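Local coordinates for glutathione S-transferase 1 (Ascaris suum, PDB 4Q5F), which conjugates reduced glutathione to a wide range of hydrophobic electrophiles and can also act as a glutathione peroxidase, at residues 14-19 / 32-37. Residues are numbered along the deposited sequence; the frame is centred on the assembly and turned at random.
Sequences PQYKLT and LIFHQA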
loop_
_atom_site.group_PDB
_atom_site.type_symbol
_atom_site.label_atom_id
_atom_site.label_comp_id
_atom_site.label_asym_id
_atom_site.label_seq_id
_atom_site.Cartn_x
_atom_site.Cartn_y
_atom_site.Cartn_z
ATOM N N PRO B 14 -22.864 0.006 14.322
ATOM C CA PRO B 14 -22.516 -0.991 13.307
ATOM C C PRO B 14 -21.846 -2.235 13.891
ATOM O O PRO B 14 -21.204 -2.155 14.939
ATOM C CB PRO B 14 -21.538 -0.226 12.412
ATOM C CG PRO B 14 -20.927 0.847 13.323
ATOM C CD PRO B 14 -21.719 0.883 14.610
ATOM N N GLN B 15 -21.997 -3.366 13.205
ATOM C CA GLN B 15 -21.470 -4.646 13.675
ATOM C C GLN B 15 -20.231 -5.075 12.892
ATOM O O GLN B 15 -20.246 -5.118 11.660
ATOM C CB GLN B 15 -22.554 -5.719 13.582
ATOM C CG GLN B 15 -23.556 -5.663 14.726
ATOM C CD GLN B 15 -24.717 -6.620 14.545
ATOM O OE1 GLN B 15 -25.038 -7.025 13.428
ATOM N NE2 GLN B 15 -25.353 -6.988 15.651
ATOM N N TYR B 16 -19.167 -5.404 13.625
ATOM C CA TYR B 16 -17.863 -5.694 13.035
ATOM C C TYR B 16 -17.408 -7.128 13.291
ATOM O O TYR B 16 -17.443 -7.608 14.424
ATOM C CB TYR B 16 -16.812 -4.740 13.608
ATOM C CG TYR B 16 -17.014 -3.294 13.221
ATOM C CD1 TYR B 16 -16.740 -2.853 11.934
ATOM C CD2 TYR B 16 -17.468 -2.365 14.148
ATOM C CE1 TYR B 16 -16.920 -1.531 11.577
ATOM C CE2 TYR B 16 -17.649 -1.040 13.802
ATOM C CZ TYR B 16 -17.373 -0.628 12.516
ATOM O OH TYR B 16 -17.553 0.691 12.168
ATOM N N LYS B 17 -16.971 -7.799 12.228
ATOM C CA LYS B 17 -16.340 -9.110 12.343
ATOM C C LYS B 17 -15.019 -9.132 11.574
ATOM O O LYS B 17 -14.986 -8.902 10.364
ATOM C CB LYS B 17 -17.269 -10.209 11.824
ATOM C CG LYS B 17 -16.652 -11.601 11.844
ATOM C CD LYS B 17 -17.696 -12.667 11.561
ATOM C CE LYS B 17 -17.088 -13.920 10.954
ATOM N NZ LYS B 17 -17.658 -14.202 9.607
ATOM N N LEU B 18 -13.934 -9.404 12.294
ATOM C CA LEU B 18 -12.608 -9.511 11.701
ATOM C C LEU B 18 -12.214 -10.976 11.594
ATOM O O LEU B 18 -12.203 -11.694 12.593
ATOM C CB LEU B 18 -11.584 -8.763 12.558
ATOM C CG LEU B 18 -10.130 -8.808 12.075
ATOM C CD1 LEU B 18 -9.945 -7.948 10.834
ATOM C CD2 LEU B 18 -9.184 -8.375 13.182
ATOM N N THR B 19 -11.890 -11.410 10.379
ATOM C CA THR B 19 -11.488 -12.791 10.128
ATOM C C THR B 19 -10.007 -12.865 9.774
ATOM O O THR B 19 -9.577 -12.342 8.747
ATOM C CB THR B 19 -12.318 -13.418 8.991
ATOM O OG1 THR B 19 -13.708 -13.381 9.336
ATOM C CG2 THR B 19 -11.906 -14.864 8.744
ATOM N N LEU B 32 -5.802 -3.915 17.092
ATOM C CA LEU B 32 -5.252 -2.793 17.841
ATOM C C LEU B 32 -6.095 -1.535 17.652
ATOM O O LEU B 32 -6.298 -0.763 18.588
ATOM C CB LEU B 32 -3.817 -2.519 17.394
ATOM C CG LEU B 32 -2.774 -3.523 17.881
ATOM C CD1 LEU B 32 -1.513 -3.435 17.041
ATOM C CD2 LEU B 32 -2.455 -3.277 19.345
ATOM N N ILE B 33 -6.585 -1.337 16.436
ATOM C CA ILE B 33 -7.375 -0.154 16.119
ATOM C C ILE B 33 -8.742 -0.213 16.807
ATOM O O ILE B 33 -9.254 0.808 17.264
ATOM C CB ILE B 33 -7.533 0.023 14.593
ATOM C CG1 ILE B 33 -6.166 0.276 13.955
ATOM C CG2 ILE B 33 -8.451 1.197 14.270
ATOM C CD1 ILE B 33 -6.128 0.083 12.453
ATOM N N PHE B 34 -9.332 -1.404 16.879
ATOM C CA PHE B 34 -10.584 -1.580 17.608
ATOM C C PHE B 34 -10.394 -1.267 19.088
ATOM O O PHE B 34 -11.143 -0.481 19.669
ATOM C CB PHE B 34 -11.105 -3.013 17.483
ATOM C CG PHE B 34 -11.759 -3.315 16.168
ATOM C CD1 PHE B 34 -12.878 -2.610 15.756
ATOM C CD2 PHE B 34 -11.275 -4.328 15.359
ATOM C CE1 PHE B 34 -13.488 -2.895 14.549
ATOM C CE2 PHE B 34 -11.880 -4.620 14.153
ATOM C CZ PHE B 34 -12.989 -3.903 13.747
ATOM N N HIS B 35 -9.387 -1.888 19.691
ATOM C CA HIS B 35 -9.180 -1.782 21.129
ATOM C C HIS B 35 -8.840 -0.363 21.562
ATOM O O HIS B 35 -9.254 0.075 22.633
ATOM C CB HIS B 35 -8.105 -2.766 21.588
ATOM C CG HIS B 35 -8.612 -4.164 21.752
ATOM N ND1 HIS B 35 -8.411 -5.148 20.806
ATOM C CD2 HIS B 35 -9.332 -4.738 22.742
ATOM C CE1 HIS B 35 -8.975 -6.268 21.214
ATOM N NE2 HIS B 35 -9.542 -6.049 22.386
ATOM N N GLN B 36 -8.096 0.359 20.731
ATOM C CA GLN B 36 -7.786 1.751 21.027
ATOM C C GLN B 36 -9.076 2.554 21.106
ATOM O O GLN B 36 -9.297 3.311 22.050
ATOM C CB GLN B 36 -6.876 2.350 19.952
ATOM C CG GLN B 36 -6.640 3.853 20.092
ATOM C CD GLN B 36 -6.063 4.234 21.440
ATOM O OE1 GLN B 36 -5.529 3.394 22.163
ATOM N NE2 GLN B 36 -6.168 5.509 21.787
ATOM N N ALA B 37 -9.926 2.370 20.104
ATOM C CA ALA B 37 -11.176 3.106 19.999
ATOM C C ALA B 37 -12.227 2.592 20.984
ATOM O O ALA B 37 -13.249 3.239 21.204
ATOM C CB ALA B 37 -11.699 3.017 18.580
#
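Tyr16 on strand 16-21 faces Phe34 on helix 27-37 with 9.5 Å between their CA atoms, a gap that no hydrogen bond crosses and that side chains fill. Strand and helix are the first two elements of the beta-alpha-beta unit, closed by strand 42-46, that opens the thioredoxin-like N-terminal domain of a sigma-class glutathione transferase. From the helix segment Phe34 alone makes the contact. Its CB is directed toward the strand, and with CG anti to the carbonyl carbon (chi1 -77°) the ring atoms CE1, CZ and CE2 come within reach of Tyr16 and Leu18. A long, flat, wholly apolar side chain suits this place, because it spans the space between helix and sheet without bringing a polar group into the core. Tyr16 presents one ring face to Phe34 CE1 in an oblique aromatic pair, centroids 5.5 Å apart and planes at 55°. The tyrosine offers a broad apolar surface near its CB, while its hydroxyl lies at the far end of the ring from the atoms that touch Phe34. Two residues along, Leu18 projects from the same side of the strand and sets its CB 4.4 Å from Phe34 CE2, a looser contact made by the base of the side chain; an apolar residue suits this buried face. Lys17, between them, turns the other way and forms a salt bridge with Glu67. Leu66 of strand 65-68 touches the side chains of both Tyr16 and Phe34, Leu83 of helix 76-86 packs on Phe34, and Phe41 stacks with Phe34, completing an apolar core. Tyr20, further along the strand, lines the glutathione pocket. The closest approach is at the root of the tyrosine ring, where Tyr16 CG lies 3.8 Å from Phe34 CE1 and Tyr16 CB 3.9 Å from Phe34 CZ.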